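Local coordinates for putative solute-binding component of ABC transporter (Clostridium phytofermentans, PDB 4YS6), which probably serves as the sugar-binding component of an ABC transporter and holds beta-D-glucopyranose in the cleft between its two lobes, at residues Gln271-Asp283 against Leu348-Lys360. Sequence-based numbering, arbitrary orientation.
Sequences QDCDIANVKNMLD and LIDSGYYTEDQLK. With BGC (beta-D-glucopyranose), chain D.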
loop_
_atom_site.group_PDB
_atom_site.type_symbol
_atom_site.label_atom_id
_atom_site.label_comp_id
_atom_site.label_asym_id
_atom_site.label_seq_id
_atom_site.Cartn_x
_atom_site.Cartn_y
_atom_site.Cartn_z
ATOM N N GLN A 271 -1.163 7.388 -1.791
ATOM C CA GLN A 271 -1.518 6.735 -0.551
ATOM C C GLN A 271 -0.265 6.582 0.328
ATOM O O GLN A 271 0.800 6.224 -0.180
ATOM C CB GLN A 271 -2.159 5.384 -0.861
ATOM C CG GLN A 271 -2.263 4.468 0.276
ATOM C CD GLN A 271 -2.718 3.059 -0.118
ATOM O OE1 GLN A 271 -3.257 2.369 0.711
ATOM N NE2 GLN A 271 -2.517 2.642 -1.394
ATOM N N ASP A 272 -0.445 6.839 1.626
ATOM C CA ASP A 272 0.491 6.584 2.746
ATOM C C ASP A 272 0.916 7.876 3.458
ATOM O O ASP A 272 1.425 7.821 4.585
ATOM C CB ASP A 272 1.812 5.885 2.355
ATOM C CG ASP A 272 1.643 4.443 1.923
ATOM O OD1 ASP A 272 0.543 3.865 2.050
ATOM O OD2 ASP A 272 2.681 3.876 1.494
ATOM N N CYS A 273 0.766 9.015 2.791
ATOM C CA CYS A 273 1.287 10.282 3.298
ATOM C C CYS A 273 2.770 10.177 3.648
ATOM O O CYS A 273 3.195 10.596 4.750
ATOM C CB CYS A 273 0.499 10.768 4.519
ATOM S SG CYS A 273 -1.200 11.212 4.072
ATOM N N ASP A 274 3.556 9.600 2.735
ATOM C CA ASP A 274 5.013 9.670 2.859
ATOM C C ASP A 274 5.436 11.134 2.959
ATOM O O ASP A 274 4.840 12.010 2.346
ATOM C CB ASP A 274 5.734 9.040 1.656
ATOM C CG ASP A 274 5.592 7.530 1.589
ATOM O OD1 ASP A 274 5.169 6.902 2.590
ATOM O OD2 ASP A 274 5.963 6.965 0.531
ATOM N N ILE A 275 6.518 11.388 3.672
ATOM C CA ILE A 275 6.975 12.751 3.901
ATOM C C ILE A 275 7.266 13.485 2.598
ATOM O O ILE A 275 6.869 14.625 2.446
ATOM C CB ILE A 275 8.229 12.756 4.808
ATOM C CG1 ILE A 275 7.812 12.371 6.215
ATOM C CG2 ILE A 275 8.900 14.130 4.852
ATOM C CD1 ILE A 275 8.980 12.082 7.147
ATOM N N ALA A 276 7.964 12.847 1.668
ATOM C CA ALA A 276 8.283 13.471 0.388
ATOM C C ALA A 276 7.014 13.940 -0.319
ATOM O O ALA A 276 6.976 15.041 -0.888
ATOM C CB ALA A 276 9.040 12.492 -0.497
ATOM N N ASN A 277 5.993 13.084 -0.295
ATOM C CA ASN A 277 4.735 13.391 -0.969
ATOM C C ASN A 277 3.939 14.462 -0.260
ATOM O O ASN A 277 3.278 15.263 -0.927
ATOM C CB ASN A 277 3.904 12.135 -1.117
ATOM C CG ASN A 277 4.638 11.080 -1.875
ATOM O OD1 ASN A 277 5.639 10.558 -1.392
ATOM N ND2 ASN A 277 4.155 10.749 -3.060
ATOM N N VAL A 278 3.980 14.489 1.071
ATOM C CA VAL A 278 3.307 15.572 1.791
ATOM C C VAL A 278 3.935 16.909 1.424
ATOM O O VAL A 278 3.234 17.892 1.157
ATOM C CB VAL A 278 3.356 15.364 3.308
ATOM C CG1 VAL A 278 2.698 16.558 4.045
ATOM C CG2 VAL A 278 2.649 14.079 3.666
ATOM N N LYS A 279 5.255 16.966 1.390
ATOM C CA LYS A 279 5.919 18.193 0.967
ATOM C C LYS A 279 5.529 18.581 -0.454
ATOM O O LYS A 279 5.307 19.756 -0.726
ATOM C CB LYS A 279 7.426 18.034 1.073
ATOM C CG LYS A 279 7.905 17.978 2.508
ATOM C CD LYS A 279 9.396 17.687 2.584
ATOM C CE LYS A 279 9.902 17.739 4.014
ATOM N NZ LYS A 279 11.400 17.723 4.064
ATOM N N ASN A 280 5.416 17.603 -1.351
ATOM C CA ASN A 280 4.926 17.895 -2.707
ATOM C C ASN A 280 3.490 18.399 -2.704
ATOM O O ASN A 280 3.178 19.329 -3.454
ATOM C CB ASN A 280 5.013 16.686 -3.600
ATOM C CG ASN A 280 6.422 16.423 -4.076
ATOM O OD1 ASN A 280 7.320 17.257 -3.926
ATOM N ND2 ASN A 280 6.623 15.258 -4.656
HETATM N N MSE A 281 2.631 17.860 -1.845
HETATM C CA MSE A 281 1.260 18.384 -1.786
HETATM C C MSE A 281 1.261 19.842 -1.352
HETATM O O MSE A 281 0.466 20.648 -1.864
HETATM C CB MSE A 281 0.346 17.574 -0.846
HETATM C CG MSE A 281 0.042 16.192 -1.312
HETATM SE SE MSE A 281 -1.427 15.356 -0.252
HETATM C CE MSE A 281 -1.505 16.726 1.117
ATOM N N LEU A 282 2.128 20.206 -0.409
ATOM C CA LEU A 282 2.216 21.602 0.026
ATOM C C LEU A 282 2.688 22.544 -1.083
ATOM O O LEU A 282 2.451 23.755 -1.015
ATOM C CB LEU A 282 3.137 21.731 1.237
ATOM C CG LEU A 282 2.744 20.867 2.443
ATOM C CD1 LEU A 282 3.587 21.187 3.663
ATOM C CD2 LEU A 282 1.280 20.961 2.775
ATOM N N ASP A 283 3.366 21.991 -2.094
ATOM C CA ASP A 283 3.847 22.771 -3.239
ATOM C C ASP A 283 2.951 22.597 -4.450
ATOM O O ASP A 283 3.301 23.017 -5.551
ATOM C CB ASP A 283 5.277 22.367 -3.632
ATOM C CG ASP A 283 6.332 22.929 -2.692
ATOM O OD1 ASP A 283 6.087 23.980 -2.062
ATOM O OD2 ASP A 283 7.418 22.318 -2.599
ATOM N N LEU A 348 -1.863 14.538 10.546
ATOM C CA LEU A 348 -0.497 14.014 10.661
ATOM C C LEU A 348 0.319 14.623 11.793
ATOM O O LEU A 348 1.132 13.941 12.379
ATOM C CB LEU A 348 0.267 14.233 9.361
ATOM C CG LEU A 348 -0.376 13.651 8.107
ATOM C CD1 LEU A 348 0.486 14.007 6.917
ATOM C CD2 LEU A 348 -0.511 12.155 8.217
ATOM N N ILE A 349 0.090 15.892 12.094
ATOM C CA ILE A 349 0.874 16.588 13.115
ATOM C C ILE A 349 0.134 16.589 14.443
ATOM O O ILE A 349 0.694 16.194 15.459
ATOM C CB ILE A 349 1.199 18.015 12.680
ATOM C CG1 ILE A 349 2.144 18.006 11.470
ATOM C CG2 ILE A 349 1.830 18.811 13.820
ATOM C CD1 ILE A 349 3.543 17.530 11.777
ATOM N N ASP A 350 -1.140 16.985 14.442
ATOM C CA ASP A 350 -1.893 17.084 15.693
ATOM C C ASP A 350 -2.171 15.682 16.286
ATOM O O ASP A 350 -2.424 15.535 17.487
ATOM C CB ASP A 350 -3.205 17.854 15.466
ATOM C CG ASP A 350 -2.989 19.310 15.065
ATOM O OD1 ASP A 350 -1.847 19.833 15.172
ATOM O OD2 ASP A 350 -3.994 19.950 14.661
ATOM N N SER A 351 -2.092 14.660 15.433
ATOM C CA SER A 351 -2.224 13.261 15.832
ATOM C C SER A 351 -0.926 12.646 16.340
ATOM O O SER A 351 -0.920 11.505 16.820
ATOM C CB SER A 351 -2.658 12.417 14.653
ATOM O OG SER A 351 -1.571 12.374 13.753
ATOM N N GLY A 352 0.169 13.369 16.168
ATOM C CA GLY A 352 1.455 12.931 16.657
ATOM C C GLY A 352 2.145 11.990 15.701
ATOM O O GLY A 352 3.172 11.417 16.033
ATOM N N TYR A 353 1.600 11.809 14.507
ATOM C CA TYR A 353 2.222 10.859 13.579
ATOM C C TYR A 353 3.597 11.342 13.110
ATOM O O TYR A 353 4.575 10.587 13.122
ATOM C CB TYR A 353 1.312 10.621 12.369
ATOM C CG TYR A 353 1.674 9.359 11.620
ATOM C CD1 TYR A 353 1.221 8.130 12.058
ATOM C CD2 TYR A 353 2.493 9.392 10.502
ATOM C CE1 TYR A 353 1.551 6.962 11.405
ATOM C CE2 TYR A 353 2.837 8.200 9.826
ATOM C CZ TYR A 353 2.357 6.992 10.294
ATOM O OH TYR A 353 2.652 5.781 9.662
ATOM N N TYR A 354 3.662 12.599 12.695
ATOM C CA TYR A 354 4.904 13.261 12.322
ATOM C C TYR A 354 5.154 14.437 13.260
ATOM O O TYR A 354 4.227 14.927 13.899
ATOM C CB TYR A 354 4.834 13.778 10.897
ATOM C CG TYR A 354 4.809 12.719 9.810
ATOM C CD1 TYR A 354 5.655 11.627 9.857
ATOM C CD2 TYR A 354 3.960 12.842 8.716
ATOM C CE1 TYR A 354 5.661 10.677 8.838
ATOM C CE2 TYR A 354 3.958 11.900 7.681
ATOM C CZ TYR A 354 4.811 10.815 7.755
ATOM O OH TYR A 354 4.820 9.866 6.763
ATOM N N THR A 355 6.401 14.896 13.331
ATOM C CA THR A 355 6.718 16.142 14.015
ATOM C C THR A 355 6.714 17.239 12.981
ATOM O O THR A 355 6.894 16.969 11.794
ATOM C CB THR A 355 8.075 16.085 14.699
ATOM O OG1 THR A 355 9.103 16.087 13.703
ATOM C CG2 THR A 355 8.193 14.829 15.536
ATOM N N GLU A 356 6.529 18.480 13.416
ATOM C CA GLU A 356 6.433 19.595 12.481
ATOM C C GLU A 356 7.755 19.756 11.720
ATOM O O GLU A 356 7.760 20.195 10.572
ATOM C CB GLU A 356 6.070 20.902 13.213
ATOM C CG GLU A 356 5.083 21.797 12.448
ATOM C CD GLU A 356 4.875 23.163 13.100
ATOM O OE1 GLU A 356 5.848 23.950 13.155
ATOM O OE2 GLU A 356 3.742 23.451 13.556
ATOM N N ASP A 357 8.867 19.381 12.348
ATOM C CA ASP A 357 10.174 19.523 11.708
ATOM C C ASP A 357 10.275 18.586 10.513
ATOM O O ASP A 357 10.917 18.918 9.518
ATOM C CB ASP A 357 11.311 19.237 12.692
ATOM N N GLN A 358 9.633 17.423 10.606
ATOM C CA GLN A 358 9.679 16.447 9.521
ATOM C C GLN A 358 9.095 16.979 8.220
ATOM O O GLN A 358 9.494 16.549 7.137
ATOM C CB GLN A 358 8.946 15.162 9.912
ATOM C CG GLN A 358 9.718 14.312 10.900
ATOM C CD GLN A 358 8.991 13.070 11.311
ATOM O OE1 GLN A 358 7.981 13.128 12.007
ATOM N NE2 GLN A 358 9.499 11.923 10.883
ATOM N N LEU A 359 8.143 17.899 8.322
ATOM C CA LEU A 359 7.420 18.362 7.147
ATOM C C LEU A 359 7.965 19.704 6.686
ATOM O O LEU A 359 7.287 20.448 5.981
ATOM C CB LEU A 359 5.910 18.433 7.442
ATOM C CG LEU A 359 5.304 17.084 7.858
ATOM C CD1 LEU A 359 3.814 17.152 8.112
ATOM C CD2 LEU A 359 5.559 16.024 6.796
ATOM N N LYS A 360 9.201 19.998 7.088
ATOM C CA LYS A 360 9.960 21.116 6.532
ATOM C C LYS A 360 11.260 20.599 5.933
ATOM O O LYS A 360 11.723 21.085 4.901
ATOM C CB LYS A 360 10.271 22.166 7.597
ATOM C CG LYS A 360 9.135 22.436 8.555
ATOM C CD LYS A 360 9.301 23.781 9.246
ATOM C CE LYS A 360 8.790 23.746 10.679
ATOM N NZ LYS A 360 9.796 23.153 11.604
ATOM O OXT LYS A 360 11.877 19.678 6.474
HETATM C C2 BGC D . 0.764 -1.066 1.088
HETATM C C3 BGC D . 0.907 0.375 0.717
HETATM C C4 BGC D . 2.279 0.725 0.317
HETATM C C5 BGC D . 2.820 -0.191 -0.738
HETATM C C6 BGC D . 4.295 -0.000 -1.022
HETATM C C1 BGC D . 1.187 -1.945 -0.106
HETATM O O1 BGC D . 1.112 -3.206 0.152
HETATM O O2 BGC D . -0.588 -1.352 1.420
HETATM O O3 BGC D . 0.482 1.155 1.898
HETATM O O4 BGC D . 2.340 2.056 -0.254
HETATM O O5 BGC D . 2.633 -1.561 -0.272
HETATM O O6 BGC D . 5.058 0.082 0.171
HETATM O O HOH W 1 3.978 6.930 5.164
#
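Tyr354 donates its phenol hydroxyl to the backbone carbonyl of Cys273, OH to O 2.7 Å. The acceptor lies at the ring edge, and the hydroxyl is tilted 27° from the carbonyl plane. Ile275 CG1 sits over one face of the ring, offset toward the rim and 4.0 Å from the centroid, a CH-pi contact. Tyr353 CD2 lies over the centre of the opposite face. The ring therefore has neighbours on both faces, and Gln49 is a second partner of its hydroxyl. Behind it, Leu348 CD1 meets Val278 CG2 tip to tip at 3.9 Å and also touches Cys273 CB. With chi1 at 177°, Val278 turns CG1 onto Leu359 CD2. Toward the sugar, a water donates to Asp272 O and Asp274 OD1. Asp272 itself takes hydrogen bonds from glucose O3 and O4, so the packed segment directly follows a residue of the glucose pocket in this periplasmic binding protein fold.

The outer side is looser. Lys279 extends past the Gln358 carbonyl, and its NZ forms a salt bridge with OXT of the exposed, poorly ordered Lys360 at 3.1 Å; as a hydrogen bond it is weak. The C-terminal tail lies along helix 275-282, whose other side packs on helix 247-260. Tyr344 of helix 344-349 touches Val278 and Leu359, and Phe291 of strand 289-291 touches Cys273 and Leu348.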